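Local coordinates for SIRV1 hypothetical protein ORF119 (Sulfolobus islandicus rudivirus 1 variant xx, PDB 2X3G) that is not firmly assigned a function but probably acts as a Rep-like DNA-nicking protein in replication of the viral genome, at residues A[8-13]-A[93-98]; A[20-25]-A[62-67]; A[35-40]-A[78-83]. All coordinates share one frame; numbering follows the deposited sequence. Where two conformers were deposited one is given.

Contact 1: residues A[8-13]-A[93-98]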
loop_
_atom_site.group_PDB
_atom_site.type_symbol
_atom_site.label_atom_id
_atom_site.label_comp_id
_atom_site.label_asym_id
_atom_site.label_seq_id
_atom_site.Cartn_x
_atom_site.Cartn_y
_atom_site.Cartn_z
ATOM N N ASN A 8 -11.598 18.366 2.069
ATOM C CA ASN A 8 -12.062 19.514 1.304
ATOM C C ASN A 8 -13.215 19.184 0.357
ATOM O O ASN A 8 -14.238 19.878 0.345
ATOM C CB ASN A 8 -10.901 20.184 0.559
ATOM C CG ASN A 8 -10.195 21.222 1.407
ATOM O OD1 ASN A 8 -10.822 21.875 2.242
ATOM N ND2 ASN A 8 -8.884 21.391 1.195
ATOM N N PHE A 9 -13.069 18.115 -0.417
ATOM C CA PHE A 9 -14.120 17.711 -1.340
ATOM C C PHE A 9 -15.329 17.203 -0.566
ATOM O O PHE A 9 -16.460 17.520 -0.892
ATOM C CB PHE A 9 -13.635 16.630 -2.312
ATOM C CG PHE A 9 -12.495 17.047 -3.201
ATOM C CD1 PHE A 9 -12.242 18.374 -3.504
ATOM C CD2 PHE A 9 -11.694 16.082 -3.779
ATOM C CE1 PHE A 9 -11.199 18.717 -4.336
ATOM C CE2 PHE A 9 -10.665 16.426 -4.616
ATOM C CZ PHE A 9 -10.404 17.734 -4.886
ATOM N N HIS A 10 -15.108 16.434 0.493
ATOM C CA HIS A 10 -16.236 15.890 1.245
ATOM C C HIS A 10 -17.193 17.000 1.687
ATOM O O HIS A 10 -18.411 16.840 1.650
ATOM C CB HIS A 10 -15.737 15.166 2.484
ATOM C CG HIS A 10 -16.806 14.428 3.219
ATOM N ND1 HIS A 10 -17.749 13.651 2.591
ATOM C CD2 HIS A 10 -17.071 14.344 4.545
ATOM C CE1 HIS A 10 -18.548 13.112 3.496
ATOM N NE2 HIS A 10 -18.144 13.499 4.690
ATOM N N PHE A 11 -16.626 18.124 2.092
ATOM C CA PHE A 11 -17.413 19.194 2.683
ATOM C C PHE A 11 -17.683 20.340 1.719
ATOM O O PHE A 11 -18.118 21.413 2.153
ATOM C CB PHE A 11 -16.734 19.675 3.966
ATOM C CG PHE A 11 -16.831 18.715 5.106
ATOM C CD1 PHE A 11 -18.059 18.446 5.679
ATOM C CD2 PHE A 11 -15.693 18.096 5.635
ATOM C CE1 PHE A 11 -18.161 17.579 6.756
ATOM C CE2 PHE A 11 -15.788 17.243 6.713
ATOM C CZ PHE A 11 -17.016 16.974 7.269
ATOM N N SER A 12 -17.438 20.124 0.420
ATOM C CA SER A 12 -17.807 21.087 -0.624
ATOM C C SER A 12 -18.684 20.496 -1.722
ATOM O O SER A 12 -19.214 21.230 -2.548
ATOM C CB SER A 12 -16.551 21.722 -1.245
ATOM O OG SER A 12 -15.582 20.747 -1.606
ATOM N N TYR A 13 -18.831 19.171 -1.740
ATOM C CA TYR A 13 -19.716 18.485 -2.675
ATOM C C TYR A 13 -20.917 17.913 -1.955
ATOM O O TYR A 13 -20.794 17.425 -0.845
ATOM C CB TYR A 13 -18.946 17.370 -3.424
ATOM C CG TYR A 13 -18.027 17.951 -4.457
ATOM C CD1 TYR A 13 -18.411 18.036 -5.794
ATOM C CD2 TYR A 13 -16.807 18.495 -4.113
ATOM C CE1 TYR A 13 -17.588 18.588 -6.721
ATOM C CE2 TYR A 13 -15.976 19.045 -5.040
ATOM C CZ TYR A 13 -16.375 19.110 -6.355
ATOM O OH TYR A 13 -15.568 19.695 -7.305
ATOM N N GLU A 93 -22.331 3.465 -0.521
ATOM C CA GLU A 93 -22.770 4.139 0.691
ATOM C C GLU A 93 -22.619 5.628 0.445
ATOM O O GLU A 93 -21.673 6.064 -0.210
ATOM C CB GLU A 93 -21.890 3.748 1.902
ATOM C CG GLU A 93 -22.075 2.348 2.461
ATOM C CD GLU A 93 -23.390 2.155 3.206
ATOM O OE1 GLU A 93 -24.044 3.162 3.583
ATOM O OE2 GLU A 93 -23.780 0.985 3.415
ATOM N N LEU A 94 -23.547 6.409 0.975
ATOM C CA LEU A 94 -23.366 7.843 1.039
ATOM C C LEU A 94 -22.679 8.107 2.335
ATOM O O LEU A 94 -23.164 7.695 3.386
ATOM C CB LEU A 94 -24.710 8.585 1.026
ATOM C CG LEU A 94 -25.140 9.272 -0.255
ATOM C CD1 LEU A 94 -26.402 10.094 0.066
ATOM C CD2 LEU A 94 -24.051 10.171 -0.850
ATOM N N VAL A 95 -21.538 8.781 2.288
ATOM C CA VAL A 95 -20.803 9.069 3.507
ATOM C C VAL A 95 -21.380 10.319 4.153
ATOM O O VAL A 95 -21.341 11.382 3.544
ATOM C CB VAL A 95 -19.307 9.317 3.224
ATOM C CG1 VAL A 95 -18.586 9.587 4.550
ATOM C CG2 VAL A 95 -18.713 8.097 2.494
ATOM N N PRO A 96 -21.875 10.210 5.399
ATOM C CA PRO A 96 -22.435 11.432 6.008
ATOM C C PRO A 96 -21.395 12.547 6.180
ATOM O O PRO A 96 -20.184 12.288 6.315
ATOM C CB PRO A 96 -22.947 10.947 7.370
ATOM C CG PRO A 96 -23.079 9.438 7.218
ATOM C CD PRO A 96 -21.956 9.055 6.314
ATOM N N LYS A 97 -21.886 13.779 6.223
ATOM C CA LYS A 97 -21.023 14.952 6.373
ATOM C C LYS A 97 -20.511 15.135 7.792
ATOM O O LYS A 97 -20.851 16.119 8.482
ATOM C CB LYS A 97 -21.764 16.207 5.932
ATOM C CG LYS A 97 -22.262 16.156 4.463
ATOM C CD LYS A 97 -21.145 15.736 3.487
ATOM C CE LYS A 97 -21.638 15.916 2.025
ATOM N NZ LYS A 97 -20.684 15.383 1.013
ATOM N N SER A 98 -19.686 14.189 8.242
ATOM C CA SER A 98 -19.048 14.275 9.536
ATOM C C SER A 98 -17.576 13.979 9.315
ATOM O O SER A 98 -17.238 13.198 8.421
ATOM C CB SER A 98 -19.690 13.324 10.558
ATOM O OG SER A 98 -18.922 12.162 10.812
#
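K97 carries its ammonium group across to grip the carbonyl of H10, the last residue of helix 2-10, and that of Y13 in the loop that follows, a worked example of how a lysine can satisfy acceptors where a helix stops. NZ lies 2.8 Å from O of H10, in the plane of that carbonyl, and 2.8 Å from O of Y13, where it is tilted 23° from the plane. A weak third bond to the hydroxyl of T16 adds to the grip on this nitrogen. The lysine chain bends at its second torsion (chi2 -50°), which sets CD over one face of the H10 imidazole, 4.0 Å from the ring centroid, in a CH-pi contact shifted toward the rim.

The imidazole itself is held through both nitrogens. NE2 donates to O of P96 at 2.9 Å, with the acceptor close to the ring plane but the donor well above the plane of the carbonyl and the N-H...O angle only 141°. On the opposite face of that carbonyl sits the backbone N of S98, so one oxygen serves two donors. ND1 is bonded to the hydroxyl of T16. CE1 of the H10 ring meets CG1 of V95 at 3.7 Å. Beside it F11 turns the edge of its ring to the opposing backbone, with CE1 3.5 Å from O of K97, the centre of an inverse gamma turn. S98 OG caps D101 N at the start of helix 99-109.

Together the segments join the exit of helix 2-10 to the link between strand 89-94 and helix 99-109. I102 of that helix touches both H10 and V95, and V95 is hydrogen-bonded through its backbone to T16 of strand 15-22.

Contact 2: residues A[20-25]-A[62-67]; sequences TITTNY and GLHYHI
I21 and Y65 form a hydrogen-bonded antiparallel pair in the centre of the four-stranded sheet of a ferredoxin-like fold, with I21 N 2.9 Å from Y65 O and Y65 N 2.8 Å from I21 O. Both bonds are nearly straight. The segment 64-66 reads H-Y-H, consistent with the HUH motif of Rep-type nicking enzymes, in which two histidines flank a hydrophobic residue on a central strand. The alternation of side chains along a strand gives the pair two unlike faces.

The tightly packed face is apolar. CD1 of I21 reaches across to CD1 of I67 at 3.9 Å and also touches CB of Y65, while CD1 of the tyrosine ring slants against CB and CG2 of I21. Helix 30-44 covers this side: I33 lies on Y65, F34 meets the Y65 ring edge-to-face, and the phenol hydroxyl is bonded to T30.

The polar, less enclosed face carries T20, T22, H64 and H66, three of them partly exposed. T20 lies side by side with H66; its OG1 sits at the imidazole edge, hydrogen-bonded to ND1 at 3.2 Å, and its CG2 is near CE1. NE2 of H66 in turn faces the edge of the H64 ring, whose ND1 lies 3.1 Å from OG1 of T22. Y108 meets the H66 ring on this face.

Past the last bridge the backbones stay close: T23 N still donates to L63 O, while the return bond from L63 N to T23 O is weak. OG1 of T23, placed between backbone N and carbonyl carbon (chi1 65°), makes up for it by accepting from the same N-H at 3.0 Å. The same hydroxyl donates in plane, on a lone pair, to O of Y25 at 2.7 Å.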
loop_
_atom_site.group_PDB
_atom_site.type_symbol
_atom_site.label_atom_id
_atom_site.label_comp_id
_atom_site.label_asym_id
_atom_site.label_seq_id
_atom_site.Cartn_x
_atom_site.Cartn_y
_atom_site.Cartn_z
ATOM N N THR A 20 -17.305 0.136 -2.755
ATOM C CA THR A 20 -16.391 -0.958 -2.648
ATOM C C THR A 20 -16.774 -2.008 -3.677
ATOM O O THR A 20 -17.934 -2.404 -3.768
ATOM C CB THR A 20 -16.415 -1.555 -1.250
ATOM O OG1 THR A 20 -16.206 -0.507 -0.317
ATOM C CG2 THR A 20 -15.303 -2.587 -1.087
ATOM N N ILE A 21 -15.783 -2.463 -4.433
ATOM C CA ILE A 21 -16.002 -3.434 -5.505
ATOM C C ILE A 21 -15.060 -4.600 -5.259
ATOM O O ILE A 21 -13.867 -4.392 -5.039
ATOM C CB ILE A 21 -15.739 -2.794 -6.901
ATOM C CG1 ILE A 21 -16.540 -1.502 -7.052
ATOM C CG2 ILE A 21 -16.031 -3.789 -8.056
ATOM C CD1 ILE A 21 -15.723 -0.259 -6.784
ATOM N N THR A 22 -15.612 -5.813 -5.234
ATOM C CA THR A 22 -14.820 -7.020 -5.159
ATOM C C THR A 22 -15.163 -7.951 -6.312
ATOM O O THR A 22 -16.321 -8.054 -6.725
ATOM C CB THR A 22 -15.057 -7.730 -3.814
ATOM O OG1 THR A 22 -14.786 -6.800 -2.745
ATOM C CG2 THR A 22 -14.157 -8.941 -3.683
ATOM N N THR A 23 -14.147 -8.625 -6.848
ATOM C CA THR A 23 -14.377 -9.718 -7.779
ATOM C C THR A 23 -13.673 -10.954 -7.282
ATOM O O THR A 23 -12.787 -10.866 -6.435
ATOM C CB THR A 23 -13.850 -9.411 -9.176
ATOM O OG1 THR A 23 -12.423 -9.297 -9.138
ATOM C CG2 THR A 23 -14.441 -8.127 -9.691
ATOM N N ASN A 24 -14.059 -12.103 -7.818
ATOM C CA ASN A 24 -13.360 -13.354 -7.526
ATOM C C ASN A 24 -12.449 -13.776 -8.679
ATOM O O ASN A 24 -12.148 -14.948 -8.834
ATOM C CB ASN A 24 -14.347 -14.479 -7.149
ATOM C CG ASN A 24 -15.345 -14.797 -8.250
ATOM O OD1 ASN A 24 -15.373 -14.147 -9.288
ATOM N ND2 ASN A 24 -16.181 -15.799 -8.016
ATOM N N TYR A 25 -12.007 -12.810 -9.478
ATOM C CA TYR A 25 -11.013 -13.069 -10.519
ATOM C C TYR A 25 -10.097 -11.870 -10.712
ATOM O O TYR A 25 -10.491 -10.742 -10.448
ATOM C CB TYR A 25 -11.692 -13.434 -11.838
ATOM C CG TYR A 25 -12.642 -12.373 -12.353
ATOM C CD1 TYR A 25 -14.003 -12.446 -12.083
ATOM C CD2 TYR A 25 -12.182 -11.304 -13.111
ATOM C CE1 TYR A 25 -14.880 -11.482 -12.555
ATOM C CE2 TYR A 25 -13.052 -10.330 -13.588
ATOM C CZ TYR A 25 -14.403 -10.426 -13.305
ATOM O OH TYR A 25 -15.278 -9.472 -13.766
ATOM N N GLY A 62 -9.059 -12.469 -6.122
ATOM C CA GLY A 62 -9.772 -11.481 -6.917
ATOM C C GLY A 62 -9.262 -10.071 -6.796
ATOM O O GLY A 62 -8.154 -9.840 -6.312
ATOM N N LEU A 63 -10.080 -9.136 -7.272
ATOM C CA LEU A 63 -9.795 -7.705 -7.178
ATOM C C LEU A 63 -10.561 -7.108 -6.008
ATOM O O LEU A 63 -11.639 -7.589 -5.634
ATOM C CB LEU A 63 -10.214 -6.979 -8.463
ATOM C CG LEU A 63 -9.643 -7.507 -9.779
ATOM C CD1 LEU A 63 -10.518 -7.085 -10.976
ATOM C CD2 LEU A 63 -8.206 -7.054 -9.937
ATOM N N HIS A 64 -9.995 -6.045 -5.448
ATOM C CA HIS A 64 -10.636 -5.287 -4.397
ATOM C C HIS A 64 -10.354 -3.810 -4.665
ATOM O O HIS A 64 -9.190 -3.386 -4.641
ATOM C CB HIS A 64 -10.077 -5.725 -3.047
ATOM C CG HIS A 64 -11.026 -5.543 -1.910
ATOM N ND1 HIS A 64 -11.948 -6.506 -1.556
ATOM C CD2 HIS A 64 -11.187 -4.523 -1.032
ATOM C CE1 HIS A 64 -12.652 -6.075 -0.523
ATOM N NE2 HIS A 64 -12.207 -4.877 -0.182
ATOM N N TYR A 65 -11.408 -3.054 -4.976
ATOM C CA TYR A 65 -11.301 -1.619 -5.250
ATOM C C TYR A 65 -12.116 -0.833 -4.233
ATOM O O TYR A 65 -13.189 -1.257 -3.849
ATOM C CB TYR A 65 -11.870 -1.252 -6.625
ATOM C CG TYR A 65 -11.379 -2.016 -7.840
ATOM C CD1 TYR A 65 -12.244 -2.252 -8.908
ATOM C CD2 TYR A 65 -10.069 -2.463 -7.949
ATOM C CE1 TYR A 65 -11.835 -2.919 -10.041
ATOM C CE2 TYR A 65 -9.641 -3.126 -9.074
ATOM C CZ TYR A 65 -10.533 -3.355 -10.124
ATOM O OH TYR A 65 -10.136 -4.007 -11.253
ATOM N N HIS A 66 -11.615 0.319 -3.822
ATOM C CA HIS A 66 -12.403 1.272 -3.036
ATOM C C HIS A 66 -12.363 2.590 -3.773
ATOM O O HIS A 66 -11.312 2.999 -4.244
ATOM C CB HIS A 66 -11.854 1.465 -1.617
ATOM C CG HIS A 66 -11.828 0.225 -0.793
ATOM N ND1 HIS A 66 -12.972 -0.401 -0.344
ATOM C CD2 HIS A 66 -10.790 -0.506 -0.330
ATOM C CE1 HIS A 66 -12.636 -1.466 0.359
ATOM N NE2 HIS A 66 -11.320 -1.556 0.376
ATOM N N ILE A 67 -13.511 3.251 -3.862
ATOM C CA ILE A 67 -13.634 4.465 -4.623
ATOM C C ILE A 67 -14.458 5.478 -3.842
ATOM O O ILE A 67 -15.531 5.141 -3.360
ATOM C CB ILE A 67 -14.307 4.185 -5.982
ATOM C CG1 ILE A 67 -13.520 3.148 -6.787
ATOM C CG2 ILE A 67 -14.413 5.447 -6.820
ATOM C CD1 ILE A 67 -14.054 2.969 -8.204
#

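Contact 3: residues A[35-40]-A[78-83]; sequences RKFRSY and SRVHKH
Y40 and H83 form an offset ring stack in the helix layer of a ferredoxin-like fold, centroids 4.2 Å apart and planes inclined by 12°. On one face of the imidazole the tyrosine CB lies directly over the centre, 3.6 Å above the plane, so the imidazole lies under the CB-CG end and the hydroxyl end of the phenol projects beyond it. The face of the Y40 ring turned to H83 takes ND1 and, farther above the plane, the carbonyl oxygen of R79, both offset toward the rim; CE1 of F37 sits at the edge. F37 in turn presents its own edge to CB of H83, with CD1 4.0 Å away.

This is the antiparallel pair of helices, 30-44 and 77-82, of the beta-alpha-beta-beta-alpha-beta arrangement. The local axes run at 152° and come no closer than 10.6 Å, bridged by aromatic side chains. F37 also meets the other helix, CE1 touching CG1 of V80 at 4.1 Å, and its ring rests on V69 of the sheet, while V80 rests on I92. The hydroxyl of Y40 abuts CB of R79 before the guanidinium leads away.

A bond within its own segment helps fix the imidazole: H83 ND1 donates to O of R79 at 2.8 Å from above the carbonyl plane, opposite the backbone N of H83, which reaches the same oxygen at 3.0 Å.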
loop_
_atom_site.group_PDB
_atom_site.type_symbol
_atom_site.label_atom_id
_atom_site.label_comp_id
_atom_site.label_asym_id
_atom_site.label_seq_id
_atom_site.Cartn_x
_atom_site.Cartn_y
_atom_site.Cartn_z
ATOM N N ARG A 35 -10.116 4.271 -15.435
ATOM C CA ARG A 35 -10.182 5.367 -16.401
ATOM C C ARG A 35 -11.585 5.547 -16.975
ATOM O O ARG A 35 -12.134 6.649 -16.964
ATOM C CB ARG A 35 -9.189 5.151 -17.536
ATOM C CG ARG A 35 -9.370 6.139 -18.675
ATOM C CD ARG A 35 -8.277 6.022 -19.699
ATOM N NE ARG A 35 -8.274 4.742 -20.416
ATOM C CZ ARG A 35 -9.155 4.385 -21.353
ATOM N NH1 ARG A 35 -10.162 5.183 -21.700
ATOM N NH2 ARG A 35 -9.031 3.212 -21.947
ATOM N N LYS A 36 -12.164 4.466 -17.475
ATOM C CA LYS A 36 -13.499 4.537 -18.056
ATOM C C LYS A 36 -14.561 4.882 -17.020
ATOM O O LYS A 36 -15.529 5.587 -17.324
ATOM C CB LYS A 36 -13.865 3.232 -18.760
ATOM C CG LYS A 36 -13.242 3.088 -20.138
ATOM C CD LYS A 36 -13.920 2.002 -20.940
ATOM C CE LYS A 36 -13.799 2.274 -22.433
ATOM N NZ LYS A 36 -13.929 1.042 -23.245
ATOM N N PHE A 37 -14.390 4.381 -15.798
ATOM C CA PHE A 37 -15.253 4.784 -14.697
ATOM C C PHE A 37 -15.104 6.285 -14.441
ATOM O O PHE A 37 -16.085 6.988 -14.258
ATOM C CB PHE A 37 -14.945 3.986 -13.421
ATOM C CG PHE A 37 -15.854 4.310 -12.281
ATOM C CD1 PHE A 37 -17.097 3.701 -12.168
ATOM C CD2 PHE A 37 -15.481 5.228 -11.316
ATOM C CE1 PHE A 37 -17.944 4.024 -11.119
ATOM C CE2 PHE A 37 -16.333 5.549 -10.295
ATOM C CZ PHE A 37 -17.548 4.954 -10.191
ATOM N N ARG A 38 -13.875 6.777 -14.407
ATOM C CA ARG A 38 -13.656 8.196 -14.136
ATOM C C ARG A 38 -14.290 9.056 -15.213
ATOM O O ARG A 38 -14.839 10.135 -14.914
ATOM C CB ARG A 38 -12.160 8.521 -14.041
ATOM C CG ARG A 38 -11.605 8.380 -12.635
ATOM C CD ARG A 38 -10.172 8.918 -12.538
ATOM N NE ARG A 38 -9.802 9.017 -11.117
ATOM C CZ ARG A 38 -9.295 8.020 -10.407
ATOM N NH1 ARG A 38 -9.069 6.833 -10.964
ATOM N NH2 ARG A 38 -9.037 8.206 -9.117
ATOM N N SER A 39 -14.202 8.577 -16.449
ATOM C CA SER A 39 -14.776 9.270 -17.611
ATOM C C SER A 39 -16.320 9.321 -17.564
ATOM O O SER A 39 -16.922 10.350 -17.853
ATOM C CB SER A 39 -14.274 8.640 -18.896
ATOM O OG SER A 39 -12.869 8.875 -19.070
ATOM N N TYR A 40 -16.935 8.210 -17.188
ATOM C CA TYR A 40 -18.363 8.178 -16.886
ATOM C C TYR A 40 -18.745 9.205 -15.799
ATOM O O TYR A 40 -19.684 9.967 -15.957
ATOM C CB TYR A 40 -18.786 6.744 -16.521
ATOM C CG TYR A 40 -19.880 6.642 -15.506
ATOM C CD1 TYR A 40 -19.612 6.155 -14.227
ATOM C CD2 TYR A 40 -21.180 7.029 -15.808
ATOM C CE1 TYR A 40 -20.605 6.057 -13.273
ATOM C CE2 TYR A 40 -22.185 6.954 -14.842
ATOM C CZ TYR A 40 -21.877 6.473 -13.569
ATOM O OH TYR A 40 -22.845 6.359 -12.585
ATOM N N SER A 78 -27.160 1.986 -11.037
ATOM C CA SER A 78 -27.095 0.943 -12.078
ATOM C C SER A 78 -25.939 1.175 -13.058
ATOM O O SER A 78 -25.389 0.236 -13.621
ATOM C CB SER A 78 -28.418 0.839 -12.842
ATOM O OG SER A 78 -28.643 1.969 -13.669
ATOM N N ARG A 79 -25.582 2.434 -13.270
ATOM C CA ARG A 79 -24.456 2.774 -14.150
ATOM C C ARG A 79 -23.097 2.520 -13.501
ATOM O O ARG A 79 -22.121 2.230 -14.200
ATOM C CB ARG A 79 -24.572 4.225 -14.618
ATOM C CG ARG A 79 -25.832 4.502 -15.439
ATOM C CD ARG A 79 -25.910 3.650 -16.703
ATOM N NE ARG A 79 -27.232 3.762 -17.329
ATOM C CZ ARG A 79 -27.490 4.199 -18.569
ATOM N NH1 ARG A 79 -26.520 4.579 -19.405
ATOM N NH2 ARG A 79 -28.751 4.242 -18.986
ATOM N N VAL A 80 -23.027 2.622 -12.176
ATOM C CA VAL A 80 -21.829 2.237 -11.460
ATOM C C VAL A 80 -21.513 0.782 -11.795
ATOM O O VAL A 80 -20.372 0.445 -12.093
ATOM C CB VAL A 80 -21.955 2.400 -9.901
ATOM C CG1 VAL A 80 -20.755 1.756 -9.207
ATOM C CG2 VAL A 80 -22.066 3.870 -9.495
ATOM N N HIS A 81 -22.530 -0.081 -11.758
ATOM C CA HIS A 81 -22.339 -1.489 -12.074
ATOM C C HIS A 81 -21.968 -1.719 -13.531
ATOM O O HIS A 81 -21.159 -2.591 -13.829
ATOM C CB HIS A 81 -23.589 -2.309 -11.740
ATOM C CG HIS A 81 -23.829 -2.474 -10.275
ATOM N ND1 HIS A 81 -23.882 -3.709 -9.666
ATOM C CD2 HIS A 81 -24.054 -1.561 -9.306
ATOM C CE1 HIS A 81 -24.120 -3.544 -8.376
ATOM N NE2 HIS A 81 -24.220 -2.248 -8.132
ATOM N N LYS A 82 -22.586 -0.963 -14.436
ATOM C CA LYS A 82 -22.290 -1.087 -15.872
ATOM C C LYS A 82 -20.828 -0.722 -16.176
ATOM O O LYS A 82 -20.218 -1.282 -17.107
ATOM C CB LYS A 82 -23.269 -0.253 -16.714
ATOM C CG LYS A 82 -22.819 -0.008 -18.138
ATOM C CD LYS A 82 -23.974 0.305 -19.072
ATOM C CE LYS A 82 -23.461 0.523 -20.497
ATOM N NZ LYS A 82 -24.563 0.511 -21.486
ATOM N N HIS A 83 -20.270 0.188 -15.380
ATOM C CA HIS A 83 -18.882 0.614 -15.560
ATOM C C HIS A 83 -17.903 -0.084 -14.628
ATOM O O HIS A 83 -16.789 0.403 -14.402
ATOM C CB HIS A 83 -18.789 2.130 -15.407
ATOM C CG HIS A 83 -19.492 2.869 -16.495
ATOM N ND1 HIS A 83 -20.750 3.408 -16.338
ATOM C CD2 HIS A 83 -19.128 3.125 -17.771
ATOM C CE1 HIS A 83 -21.120 3.985 -17.466
ATOM N NE2 HIS A 83 -20.159 3.818 -18.355
#

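From the N terminus, helix 2-10 gives the first half of contact 1, whose partner comes at the end of strand 89-94 and the link beyond it; this outer loop encloses the other two contacts. Inside it, strand 15-22 leads to segment 20-25, and helix 30-44 to segment 35-40, before their partners 62-67 and 78-83 follow in the same order. Contacts 2 and 3 therefore cross, as interleaved halves of a ferredoxin-like unit must. They also touch, CG2 of I67 lying 4.0 Å from CE2 of F37, which joins sheet to helix layer. Contact 1, its centre about 23 Å from that of contact 2, ties the flanking helices 2-10 and 99-109 to the same sheet.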